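Local coordinates for protein catalase (Bacillus pumilus, PDB 4QOL) that probably breaks down hydrogen peroxide to water and oxygen at a buried haem, as catalases do, and also shows peroxidase-like reactivity toward phenolic substrates, at residues A[70-75]-A[83-88]; A[77-82]-A[323-328]; A[137-142]-A[329-334]; A[275-280]-A[414-419]. All blocks are in the same frame, centred on the assembly; numbering follows the deposited sequence.

Interactions 1 and 2 share the loop that joins strands 60-69 and 88-96, and they touch through a probable hydrogen bond from M73 N to L82 O. Interaction 1 is a surface contact, where charged and hydroxyl groups hold a sodium ion among waters. Interaction 2 is buried, combining one hydroxyl bond with apolar packing. Strand 325-327 then runs into helix 331-348, the element interaction 3 uses in the core beside the haem. Interaction 4, partly buried, is linked to interaction 3 by the R138-D280 salt bridge, their centres about 12 Å apart. It brings a second sequence family, starting near 415, against the catalase part through a lysine-to-carbonyl bond, a bridging water and one isoleucine.

Interaction 1 of 4, residues A[70-75]-A[83-88]; sequences ENSMEK and SEEGKQ. With NA (sodium ion), chain I.
S72 and E85 meet tip to tip at a sodium ion, their oxygens entering its shell nearly at right angles to each other. S72 OG lies 2.2 Å from NA, and E85 OE2 is also 2.2 Å from NA. Four waters complete six ligands in an octahedral array, water 3 opposite the glutamate and water 5 roughly opposite the serine. The torsion of S72 (chi1 73°) sets OG between the backbone N and the carbonyl carbon, while E85 bends at chi2 (77°) to swing its carboxylate back over segment 70-75. That same OE2 accepts from S72 N at 3.0 Å in a nearly straight bond (172°), the donor standing above the carboxylate plane. OE2 is thus held by backbone, metal and water 1, which also bridges to N71 OD1, an amide whose ND2 bonds to K294 O. On the far side of the hydroxyl, S72 OG donates to the syn lone pair of E74 OE1, only 2.4 Å away. E74 OE2 takes a bond from metal-bound water 3, making E74 a second-shell carboxylate. With CG anti to the carbonyl carbon, chi1 of E85 sets CG 3.1 Å from E70 O. The site lies on the loop between antiparallel strands 60-69 and 88-96: the turn E84-K87 is tied to V69 by backbone bonds, while E70 and N71 pair with V295 of strand 293-302.

Interaction 2 of 4, residues A[77-82]-A[323-328]; sequences TRAAFL and PGIEAS
The loop 77-82 crosses the entry to strand 325-327 with R78 and G324 closest, their CA atoms 4.6 Å apart, and the backbones meet through a CA-H...O contact from A79 CA to P323 O at 3.3 Å. T77 makes the polar link. With OG1 anti to the backbone N (chi1 179°), its hydroxyl donates to G324 O at 2.8 Å, coming from above the carbonyl plane and not along a lone pair. The same OG1 accepts from A79 N at 3.1 Å, so this oxygen is gripped from both segments. Beside it, the aliphatic CG of R78 lies on G324 CA at 3.5 Å; G324, with positive phi (97°), lets T77 OG1 and A79 N come close to its CA. Farther out, P323 CB sits over the centre of one face of the R78 guanidinium, whose NH1 is held by H398 O. I325 sends CD1 to both A79 and F81: it is 3.9 Å from A79 CB and reaches the ring of F81 at its edge, near the ring plane. Water 6 bridges A80 N and P323 O. R78 and G324 both make backbone bonds with V205, and W204 of the same strand, 202-205, packs on T77, L82 and I325. The bond from A79 N to T77 OG1 defines an ST turn, and the setting is the antiparallel beta barrel characteristic of catalases, where the loop between strands 60-69 and 88-96 lies against the short strand that leads into helix 331-348.

Interaction 3 of 4, residues A[137-142]-A[329-334]; sequences IRDALK and EDKLLQ. With HEM (protoporphyrin IX containing Fe), chain E.
Segment 137-142 runs as an irregular loop across the first turn of helix 331-348, with the CA atoms of D139 and L332 4.3 Å apart. The one backbone bond between them, A140 N to K331 O, is straight but weak at 3.4 Å. Each segment is shaped by an aspartate of its own. D139 OD1 accepts from L141 N on its anti lone pair, forming an Asx turn, and also takes a bond from S23 of the third subunit. D330 is the N-cap of the helix: its OD1 receives L333 N at 3.0 Å from above the carboxylate plane, with a weaker bond from L332 N, while OD2 is held by H200. This is the haem-binding helix of the catalase fold, the one that in catalases carries the proximal tyrosine, and Q344 and R347 near its far end bond to the haem. L332, with CG anti to the backbone N (chi1 -170°), divides its branches: CD1 lies 3.6 Å from I137 CG1, the two side chains crossing at about a right angle, and CD2 lies 3.5 Å from I137 O, a buried carbonyl with no polar partner. CD1 is also 3.6 Å from the vinyl carbon CBB of HEM, and A140 CB reaches the same CBB at 3.6 Å, so loop and helix meet the vinyl group together. K331 stretches past D139, its CD beside D139 OD2, and water 7 joins NZ to OD2. Beyond it, K331 NZ reaches H28 O of the third subunit.

Interaction 4 of 4, residues A[275-280]-A[414-419]; sequences DYDPCD and QKIEKP
D280 OD2 is gripped three times: by a water and by two salt bridges, from R138 and K283, while D280 OD1 bonds to T282 OG1. Water 8 donates to OD2 at 2.9 Å, gives its other hydrogen to K418 O at 2.7 Å, and accepts from D277 N at 2.8 Å, so that one molecule ties both loops. Two positive partners at this buried atom would be expected to keep the carboxylate ionised. K283 also holds P419 O, which probably eases the approach of P419 O to within 3.6 Å of D280 OD2. I416 adds the apolar part of the contact. Its CD1 packs across D280 at about a right angle, 3.9 Å from D280 CG, while its CG2 lies 3.7 Å from D277 OD2. D277 is turned by its own loop: CG anti to the backbone N (chi1 -177°) puts OD1 on C279 N at 2.7 Å, an Asx turn within the type I turn D277-D280. K418, in the left-handed backbone region (phi 48°), points its CB toward 275-280 and bends at chi3 (-82°), so that NZ donates to Y276 O at 3.1 Å from above the carbonyl plane. L274 O takes a further bond from this NZ, and the ammonium makes a cation-pi contact with Y271. Segment 275-280 belongs to the link from strand 258-267 to strand 293-302. The other segment, 414-419, follows strand 411-412, and K423 of helix 423-431 pairs with D275; the contact thus joins the loop leading into helix 423-431 to the connection between two strands of the barrel.

Interaction 1 of 4, residues A[70-75]-A[83-88]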
# COMPACT_ATOMS: atom_id res chain seq x y z
N GLU A 70 15.85 -40.19 -8.71
CA GLU A 70 16.37 -41.57 -8.72
C GLU A 70 15.63 -42.47 -9.72
O GLU A 70 16.25 -43.24 -10.45
CB GLU A 70 16.29 -42.19 -7.32
CG GLU A 70 16.93 -43.59 -7.31
CD GLU A 70 17.03 -44.23 -5.96
OE1 GLU A 70 17.23 -45.48 -5.93
OE2 GLU A 70 16.93 -43.54 -4.94
N ASN A 71 14.31 -42.38 -9.76
CA ASN A 71 13.51 -43.16 -10.70
C ASN A 71 12.68 -42.22 -11.56
O ASN A 71 11.86 -41.45 -11.04
CB ASN A 71 12.59 -44.10 -9.94
CG ASN A 71 13.37 -45.12 -9.13
OD1 ASN A 71 14.25 -45.78 -9.69
ND2 ASN A 71 13.15 -45.18 -7.85
N SER A 72 12.87 -42.28 -12.87
CA SER A 72 12.12 -41.41 -13.75
C SER A 72 10.63 -41.76 -13.71
O SER A 72 10.23 -42.92 -13.45
CB SER A 72 12.72 -41.40 -15.14
OG SER A 72 12.42 -42.61 -15.72
N MET A 73 9.80 -40.73 -13.85
CA MET A 73 8.38 -40.90 -13.60
C MET A 73 7.60 -40.74 -14.87
O MET A 73 6.40 -40.54 -14.86
CB MET A 73 7.91 -39.88 -12.51
CG MET A 73 8.36 -40.22 -11.11
SD MET A 73 7.51 -41.68 -10.48
CE MET A 73 8.96 -42.65 -10.10
N GLU A 74 8.29 -40.76 -16.01
CA GLU A 74 7.65 -40.45 -17.29
C GLU A 74 6.48 -41.37 -17.63
O GLU A 74 5.66 -41.03 -18.48
CB GLU A 74 8.69 -40.44 -18.42
CG GLU A 74 9.08 -41.82 -18.94
CD GLU A 74 9.89 -42.63 -17.90
OE1 GLU A 74 10.46 -42.00 -16.97
OE2 GLU A 74 10.00 -43.87 -17.98
N LYS A 75 6.42 -42.56 -17.04
CA LYS A 75 5.27 -43.45 -17.32
C LYS A 75 4.00 -42.83 -16.82
O LYS A 75 2.91 -43.10 -17.33
CB LYS A 75 5.48 -44.81 -16.62
CG LYS A 75 6.52 -45.74 -17.24
CD LYS A 75 6.58 -47.06 -16.47
CE LYS A 75 7.31 -48.16 -17.27
NZ LYS A 75 8.56 -47.76 -17.97
N SER A 83 11.83 -36.38 -15.34
CA SER A 83 11.78 -37.17 -16.62
C SER A 83 12.88 -38.18 -16.74
O SER A 83 12.83 -39.08 -17.62
CB SER A 83 11.82 -36.28 -17.84
OG SER A 83 13.02 -35.49 -17.91
N GLU A 84 13.93 -38.02 -15.97
CA GLU A 84 14.98 -38.99 -16.10
C GLU A 84 15.84 -39.11 -14.88
O GLU A 84 16.07 -38.14 -14.11
CB GLU A 84 15.82 -38.74 -17.35
CG GLU A 84 16.30 -37.36 -17.69
CD GLU A 84 17.47 -37.39 -18.77
OE1 GLU A 84 17.64 -38.45 -19.48
OE2 GLU A 84 18.24 -36.38 -18.94
N GLU A 85 16.40 -40.32 -14.75
CA GLU A 85 17.28 -40.63 -13.65
C GLU A 85 18.45 -39.68 -13.65
O GLU A 85 19.05 -39.40 -14.66
CB GLU A 85 17.86 -42.06 -13.77
CG GLU A 85 16.84 -43.14 -13.47
CD GLU A 85 15.82 -43.45 -14.60
OE1 GLU A 85 15.99 -42.96 -15.78
OE2 GLU A 85 14.78 -44.12 -14.25
N GLY A 86 18.77 -39.18 -12.46
CA GLY A 86 19.93 -38.30 -12.32
C GLY A 86 19.63 -36.83 -12.52
O GLY A 86 20.48 -35.99 -12.18
N LYS A 87 18.47 -36.49 -13.03
CA LYS A 87 18.16 -35.11 -13.30
C LYS A 87 18.07 -34.29 -11.99
O LYS A 87 17.36 -34.69 -11.08
CB LYS A 87 16.84 -34.99 -14.07
CG LYS A 87 16.60 -33.55 -14.52
CD LYS A 87 15.40 -33.52 -15.46
CE LYS A 87 15.55 -32.49 -16.54
NZ LYS A 87 14.61 -32.86 -17.64
N GLN A 88 18.79 -33.19 -11.94
CA GLN A 88 18.86 -32.33 -10.78
C GLN A 88 18.12 -31.01 -11.05
O GLN A 88 18.32 -30.37 -12.08
CB GLN A 88 20.31 -32.05 -10.39
CG GLN A 88 21.06 -33.30 -10.02
CD GLN A 88 22.54 -33.07 -9.72
OE1 GLN A 88 23.00 -31.94 -9.65
NE2 GLN A 88 23.27 -34.14 -9.47
NA NA I . 13.29 -44.68 -15.78
O HOH W 1 13.62 -46.54 -12.48
O HOH W 2 12.09 -45.26 -13.97
O HOH W 3 12.01 -45.47 -17.09
O HOH W 4 14.35 -44.21 -17.26
O HOH W 5 14.39 -46.36 -15.32

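Interaction 2 of 4, residues A[77-82]-A[323-328]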
# COMPACT_ATOMS: atom_id res chain seq x y z
N THR A 77 3.86 -39.21 -15.38
CA THR A 77 3.77 -37.77 -15.60
C THR A 77 4.79 -37.25 -16.57
O THR A 77 5.91 -37.71 -16.60
CB THR A 77 3.97 -37.00 -14.26
OG1 THR A 77 3.89 -35.59 -14.50
CG2 THR A 77 5.27 -37.37 -13.57
N ARG A 78 4.35 -36.30 -17.40
CA ARG A 78 5.22 -35.65 -18.36
C ARG A 78 6.05 -34.54 -17.73
O ARG A 78 6.76 -33.84 -18.43
CB ARG A 78 4.43 -35.09 -19.59
CG ARG A 78 3.46 -33.91 -19.30
CD ARG A 78 2.70 -33.37 -20.52
NE ARG A 78 3.53 -32.37 -21.19
CZ ARG A 78 3.11 -31.38 -21.97
NH1 ARG A 78 1.83 -31.16 -22.20
NH2 ARG A 78 4.03 -30.57 -22.51
N ALA A 79 5.97 -34.38 -16.41
CA ALA A 79 6.72 -33.30 -15.74
C ALA A 79 8.20 -33.39 -16.10
O ALA A 79 8.88 -34.41 -15.86
CB ALA A 79 6.51 -33.39 -14.24
N ALA A 80 8.71 -32.29 -16.63
CA ALA A 80 10.08 -32.26 -17.11
C ALA A 80 11.09 -32.57 -15.99
O ALA A 80 12.04 -33.35 -16.22
CB ALA A 80 10.39 -30.92 -17.76
N PHE A 81 10.91 -31.98 -14.80
CA PHE A 81 11.90 -32.19 -13.74
C PHE A 81 11.96 -33.63 -13.24
O PHE A 81 12.93 -34.00 -12.55
CB PHE A 81 11.75 -31.17 -12.56
CG PHE A 81 10.70 -31.55 -11.53
CD1 PHE A 81 9.35 -31.33 -11.77
CD2 PHE A 81 11.07 -32.08 -10.31
CE1 PHE A 81 8.41 -31.64 -10.82
CE2 PHE A 81 10.14 -32.35 -9.33
CZ PHE A 81 8.80 -32.17 -9.61
N LEU A 82 10.97 -34.45 -13.56
CA LEU A 82 10.96 -35.88 -13.13
C LEU A 82 11.30 -36.87 -14.24
O LEU A 82 11.10 -38.08 -14.09
CB LEU A 82 9.60 -36.23 -12.51
CG LEU A 82 9.19 -35.40 -11.27
CD1 LEU A 82 7.79 -35.77 -10.78
CD2 LEU A 82 10.20 -35.65 -10.16
N PRO A 323 3.54 -28.54 -16.43
CA PRO A 323 2.90 -29.49 -17.31
C PRO A 323 3.13 -30.90 -16.84
O PRO A 323 4.27 -31.29 -16.52
CB PRO A 323 3.58 -29.19 -18.68
CG PRO A 323 3.91 -27.76 -18.61
CD PRO A 323 4.36 -27.57 -17.20
N GLY A 324 2.02 -31.66 -16.78
CA GLY A 324 2.02 -33.04 -16.24
C GLY A 324 1.58 -33.19 -14.79
O GLY A 324 1.40 -34.29 -14.30
N ILE A 325 1.46 -32.05 -14.09
CA ILE A 325 0.98 -32.06 -12.70
C ILE A 325 -0.13 -31.05 -12.56
O ILE A 325 0.07 -29.86 -12.85
CB ILE A 325 2.11 -31.69 -11.75
CG1 ILE A 325 3.36 -32.55 -11.95
CG2 ILE A 325 1.66 -31.86 -10.29
CD1 ILE A 325 4.59 -32.24 -11.10
N GLU A 326 -1.29 -31.55 -12.17
CA GLU A 326 -2.52 -30.77 -12.14
C GLU A 326 -3.22 -30.86 -10.77
O GLU A 326 -2.96 -31.77 -10.00
CB GLU A 326 -3.45 -31.23 -13.26
CG GLU A 326 -2.86 -30.83 -14.61
CD GLU A 326 -3.66 -31.21 -15.81
OE1 GLU A 326 -4.87 -31.41 -15.68
OE2 GLU A 326 -3.04 -31.26 -16.92
N ALA A 327 -4.11 -29.89 -10.50
CA ALA A 327 -4.94 -29.95 -9.28
C ALA A 327 -5.90 -31.12 -9.38
O ALA A 327 -6.31 -31.52 -10.49
CB ALA A 327 -5.70 -28.64 -9.09
N SER A 328 -6.24 -31.72 -8.28
CA SER A 328 -7.43 -32.51 -8.24
C SER A 328 -8.63 -31.62 -7.87
O SER A 328 -8.47 -30.44 -7.44
CB SER A 328 -7.32 -33.64 -7.25
OG SER A 328 -7.45 -33.19 -5.88
O HOH W 6 6.70 -29.98 -16.66

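Interaction 3 of 4, residues A[137-142]-A[329-334]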
# COMPACT_ATOMS: atom_id res chain seq x y z
N ILE A 137 -10.08 -29.78 7.80
CA ILE A 137 -11.28 -29.39 7.05
C ILE A 137 -11.09 -29.84 5.61
O ILE A 137 -10.00 -30.19 5.23
CB ILE A 137 -11.54 -27.87 7.09
CG1 ILE A 137 -10.33 -27.05 6.62
CG2 ILE A 137 -12.00 -27.43 8.48
CD1 ILE A 137 -10.65 -25.60 6.34
N ARG A 138 -12.19 -29.86 4.85
CA ARG A 138 -12.15 -30.34 3.46
C ARG A 138 -12.69 -29.33 2.44
O ARG A 138 -12.88 -29.71 1.28
CB ARG A 138 -12.91 -31.69 3.35
CG ARG A 138 -14.38 -31.54 3.71
CD ARG A 138 -15.24 -32.76 3.33
NE ARG A 138 -14.84 -33.92 4.04
CZ ARG A 138 -15.53 -34.55 5.00
NH1 ARG A 138 -16.58 -33.96 5.59
NH2 ARG A 138 -15.06 -35.70 5.44
N ASP A 139 -13.02 -28.10 2.87
CA ASP A 139 -13.54 -27.10 1.98
C ASP A 139 -12.93 -25.78 2.38
O ASP A 139 -13.00 -25.37 3.52
CB ASP A 139 -15.11 -27.04 2.05
CG ASP A 139 -15.72 -26.20 0.94
OD1 ASP A 139 -15.24 -25.06 0.75
OD2 ASP A 139 -16.60 -26.69 0.18
N ALA A 140 -12.33 -25.10 1.41
CA ALA A 140 -11.68 -23.82 1.65
C ALA A 140 -12.56 -22.73 2.24
O ALA A 140 -12.05 -21.80 2.92
CB ALA A 140 -11.05 -23.34 0.33
N LEU A 141 -13.89 -22.84 2.08
CA LEU A 141 -14.79 -21.86 2.58
C LEU A 141 -14.66 -21.79 4.10
O LEU A 141 -14.94 -20.75 4.70
CB LEU A 141 -16.25 -22.13 2.18
CG LEU A 141 -17.29 -21.08 2.50
CD1 LEU A 141 -17.01 -19.74 1.88
CD2 LEU A 141 -18.64 -21.58 1.99
N LYS A 142 -14.23 -22.91 4.75
CA LYS A 142 -14.10 -22.90 6.21
C LYS A 142 -12.77 -22.40 6.72
O LYS A 142 -12.60 -22.27 7.93
CB LYS A 142 -14.27 -24.31 6.76
CG LYS A 142 -15.61 -24.97 6.46
CD LYS A 142 -16.77 -24.04 6.70
CE LYS A 142 -16.89 -23.51 8.08
NZ LYS A 142 -18.10 -22.71 8.30
N GLU A 329 -9.78 -32.28 -7.86
CA GLU A 329 -11.06 -31.69 -7.44
C GLU A 329 -11.23 -31.38 -5.94
O GLU A 329 -12.23 -30.77 -5.55
CB GLU A 329 -12.15 -32.63 -7.98
CG GLU A 329 -11.83 -34.10 -7.67
CD GLU A 329 -10.99 -34.98 -8.73
OE1 GLU A 329 -10.03 -34.63 -9.47
OE2 GLU A 329 -11.25 -36.22 -8.79
N ASP A 330 -10.25 -31.72 -5.12
CA ASP A 330 -10.27 -31.50 -3.67
C ASP A 330 -10.69 -30.02 -3.38
O ASP A 330 -10.01 -29.14 -3.86
CB ASP A 330 -8.86 -31.87 -3.20
CG ASP A 330 -8.58 -31.56 -1.70
OD1 ASP A 330 -9.07 -30.55 -1.20
OD2 ASP A 330 -7.70 -32.24 -1.12
N LYS A 331 -11.76 -29.80 -2.58
CA LYS A 331 -12.37 -28.51 -2.53
C LYS A 331 -11.53 -27.57 -1.60
O LYS A 331 -11.70 -26.38 -1.66
CB LYS A 331 -13.80 -28.55 -1.98
CG LYS A 331 -14.79 -29.33 -2.83
CD LYS A 331 -16.19 -29.28 -2.21
CE LYS A 331 -17.08 -30.33 -2.84
NZ LYS A 331 -18.41 -30.27 -2.21
N LEU A 332 -10.69 -28.18 -0.77
CA LEU A 332 -9.75 -27.43 0.08
C LEU A 332 -8.61 -26.91 -0.83
O LEU A 332 -8.37 -25.68 -0.87
CB LEU A 332 -9.25 -28.37 1.18
CG LEU A 332 -8.45 -27.63 2.27
CD1 LEU A 332 -9.38 -26.79 3.15
CD2 LEU A 332 -7.69 -28.66 3.04
N LEU A 333 -8.06 -27.80 -1.65
CA LEU A 333 -7.04 -27.39 -2.68
C LEU A 333 -7.57 -26.30 -3.61
O LEU A 333 -6.87 -25.32 -3.89
CB LEU A 333 -6.60 -28.58 -3.47
CG LEU A 333 -5.65 -28.31 -4.65
CD1 LEU A 333 -4.38 -27.62 -4.22
CD2 LEU A 333 -5.33 -29.66 -5.34
N GLN A 334 -8.79 -26.46 -4.07
CA GLN A 334 -9.32 -25.50 -5.00
C GLN A 334 -9.23 -24.04 -4.51
O GLN A 334 -8.89 -23.15 -5.27
CB GLN A 334 -10.75 -25.86 -5.41
CG GLN A 334 -10.88 -27.18 -6.16
CD GLN A 334 -10.63 -27.09 -7.64
OE1 GLN A 334 -11.21 -26.25 -8.32
NE2 GLN A 334 -9.75 -27.92 -8.14
CHA HEM E . 0.80 -20.25 3.94
CHB HEM E . -3.93 -20.07 2.86
CHC HEM E . -4.22 -24.97 3.65
CHD HEM E . 0.62 -25.08 3.99
C1A HEM E . -0.46 -19.79 3.62
C2A HEM E . -0.81 -18.41 3.40
C3A HEM E . -2.14 -18.37 3.10
C4A HEM E . -2.61 -19.69 3.12
CMA HEM E . -3.03 -17.23 2.69
CAA HEM E . 0.16 -17.28 3.46
CBA HEM E . 1.05 -17.43 2.21
CGA HEM E . 1.95 -16.26 2.02
O1A HEM E . 2.89 -16.37 1.21
O2A HEM E . 1.72 -15.16 2.58
C1B HEM E . -4.37 -21.41 3.02
C2B HEM E . -5.74 -21.78 2.82
C3B HEM E . -5.84 -23.13 3.06
C4B HEM E . -4.49 -23.62 3.35
CMB HEM E . -6.83 -20.83 2.42
CAB HEM E . -7.01 -24.00 2.95
CBB HEM E . -8.10 -23.56 2.32
C1C HEM E . -2.91 -25.43 3.81
C2C HEM E . -2.54 -26.75 3.70
C3C HEM E . -1.19 -26.78 3.82
C4C HEM E . -0.70 -25.46 3.92
CMC HEM E . -3.52 -27.90 3.59
CAC HEM E . -0.37 -27.94 3.66
CBC HEM E . -0.83 -28.92 2.91
C1D HEM E . 1.01 -23.74 4.00
C2D HEM E . 2.42 -23.36 4.16
C3D HEM E . 2.49 -22.03 4.18
C4D HEM E . 1.11 -21.58 4.01
CMD HEM E . 3.52 -24.37 4.30
CAD HEM E . 3.73 -21.16 4.30
CBD HEM E . 4.35 -21.10 2.89
CGD HEM E . 5.59 -20.27 3.08
O1D HEM E . 6.59 -20.84 3.49
O2D HEM E . 5.60 -19.04 2.81
NA HEM E . -1.59 -20.59 3.41
NB HEM E . -3.70 -22.54 3.33
NC HEM E . -1.78 -24.64 3.87
ND HEM E . 0.25 -22.65 3.91
FE HEM E . -1.65 -22.60 3.63
O HOH W 7 -18.07 -28.97 0.54

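Interaction 4 of 4, residues A[275-280]-A[414-419]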
# COMPACT_ATOMS: atom_id res chain seq x y z
N ASP A 275 -14.48 -46.64 0.38
CA ASP A 275 -15.52 -46.13 1.30
C ASP A 275 -15.21 -44.69 1.85
O ASP A 275 -15.87 -44.22 2.80
CB ASP A 275 -15.74 -47.10 2.51
CG ASP A 275 -14.59 -47.16 3.45
OD1 ASP A 275 -13.58 -46.45 3.26
OD2 ASP A 275 -14.66 -47.92 4.47
N TYR A 276 -14.30 -44.00 1.15
CA TYR A 276 -14.08 -42.58 1.37
C TYR A 276 -13.84 -42.00 -0.00
O TYR A 276 -13.66 -42.72 -1.01
CB TYR A 276 -12.91 -42.39 2.34
CG TYR A 276 -11.59 -42.95 1.84
CD1 TYR A 276 -11.21 -44.25 2.10
CD2 TYR A 276 -10.73 -42.16 1.11
CE1 TYR A 276 -9.99 -44.76 1.69
CE2 TYR A 276 -9.49 -42.67 0.68
CZ TYR A 276 -9.15 -43.99 0.90
OH TYR A 276 -7.92 -44.46 0.47
N ASP A 277 -13.88 -40.68 -0.06
CA ASP A 277 -13.48 -39.91 -1.27
C ASP A 277 -11.95 -39.73 -1.28
O ASP A 277 -11.38 -39.18 -0.36
CB ASP A 277 -14.19 -38.55 -1.27
CG ASP A 277 -13.91 -37.71 -2.48
OD1 ASP A 277 -12.85 -37.86 -3.14
OD2 ASP A 277 -14.77 -36.90 -2.77
N PRO A 278 -11.26 -40.27 -2.33
CA PRO A 278 -9.81 -40.20 -2.35
C PRO A 278 -9.28 -38.74 -2.42
O PRO A 278 -8.09 -38.53 -2.15
CB PRO A 278 -9.41 -41.03 -3.56
CG PRO A 278 -10.62 -41.05 -4.38
CD PRO A 278 -11.75 -41.11 -3.41
N CYS A 279 -10.15 -37.80 -2.78
CA CYS A 279 -9.81 -36.37 -2.85
C CYS A 279 -10.38 -35.59 -1.64
O CYS A 279 -10.44 -34.34 -1.66
CB CYS A 279 -10.29 -35.74 -4.14
SG CYS A 279 -9.43 -36.40 -5.61
N ASP A 280 -10.73 -36.30 -0.57
CA ASP A 280 -10.99 -35.71 0.72
C ASP A 280 -9.69 -35.58 1.54
O ASP A 280 -9.11 -36.58 1.92
CB ASP A 280 -11.97 -36.66 1.50
CG ASP A 280 -12.37 -36.15 2.89
OD1 ASP A 280 -11.85 -35.10 3.34
OD2 ASP A 280 -13.17 -36.85 3.59
N GLN A 414 -22.78 -28.38 -1.79
CA GLN A 414 -23.15 -29.61 -1.16
C GLN A 414 -21.92 -30.39 -0.73
O GLN A 414 -20.96 -30.55 -1.51
CB GLN A 414 -23.93 -30.45 -2.23
CG GLN A 414 -24.54 -31.77 -1.80
CD GLN A 414 -25.14 -32.47 -3.05
OE1 GLN A 414 -25.52 -31.81 -4.02
NE2 GLN A 414 -25.17 -33.78 -3.03
N LYS A 415 -21.98 -31.00 0.43
CA LYS A 415 -20.87 -31.81 0.95
C LYS A 415 -20.61 -33.01 0.09
O LYS A 415 -21.51 -33.54 -0.56
CB LYS A 415 -21.15 -32.20 2.43
CG LYS A 415 -19.94 -32.79 3.16
CD LYS A 415 -20.35 -33.62 4.36
CE LYS A 415 -20.92 -32.77 5.46
NZ LYS A 415 -21.14 -33.64 6.66
N ILE A 416 -19.33 -33.39 -0.03
CA ILE A 416 -18.99 -34.60 -0.70
C ILE A 416 -19.76 -35.81 -0.14
O ILE A 416 -20.19 -35.86 1.05
CB ILE A 416 -17.49 -34.96 -0.60
CG1 ILE A 416 -17.04 -35.00 0.89
CG2 ILE A 416 -16.65 -33.99 -1.41
CD1 ILE A 416 -15.79 -35.79 1.09
N GLU A 417 -19.93 -36.80 -1.01
CA GLU A 417 -20.42 -38.10 -0.56
C GLU A 417 -19.35 -38.84 0.18
O GLU A 417 -18.17 -38.50 0.10
CB GLU A 417 -20.89 -38.93 -1.77
CG GLU A 417 -22.06 -38.25 -2.48
CD GLU A 417 -23.41 -38.36 -1.78
OE1 GLU A 417 -24.41 -38.01 -2.47
OE2 GLU A 417 -23.50 -38.75 -0.56
N LYS A 418 -19.75 -39.85 0.92
CA LYS A 418 -18.84 -40.66 1.74
C LYS A 418 -17.87 -39.83 2.62
O LYS A 418 -16.69 -40.13 2.63
CB LYS A 418 -17.99 -41.61 0.89
CG LYS A 418 -18.72 -42.42 -0.19
CD LYS A 418 -17.67 -43.23 -1.01
CE LYS A 418 -16.91 -42.54 -2.15
NZ LYS A 418 -16.05 -43.54 -2.89
N PRO A 419 -18.40 -38.95 3.44
CA PRO A 419 -17.44 -38.15 4.25
C PRO A 419 -16.73 -38.97 5.27
O PRO A 419 -15.56 -38.67 5.56
CB PRO A 419 -18.33 -37.12 4.95
CG PRO A 419 -19.73 -37.70 4.92
CD PRO A 419 -19.78 -38.46 3.61
O HOH W 8 -14.15 -39.22 2.32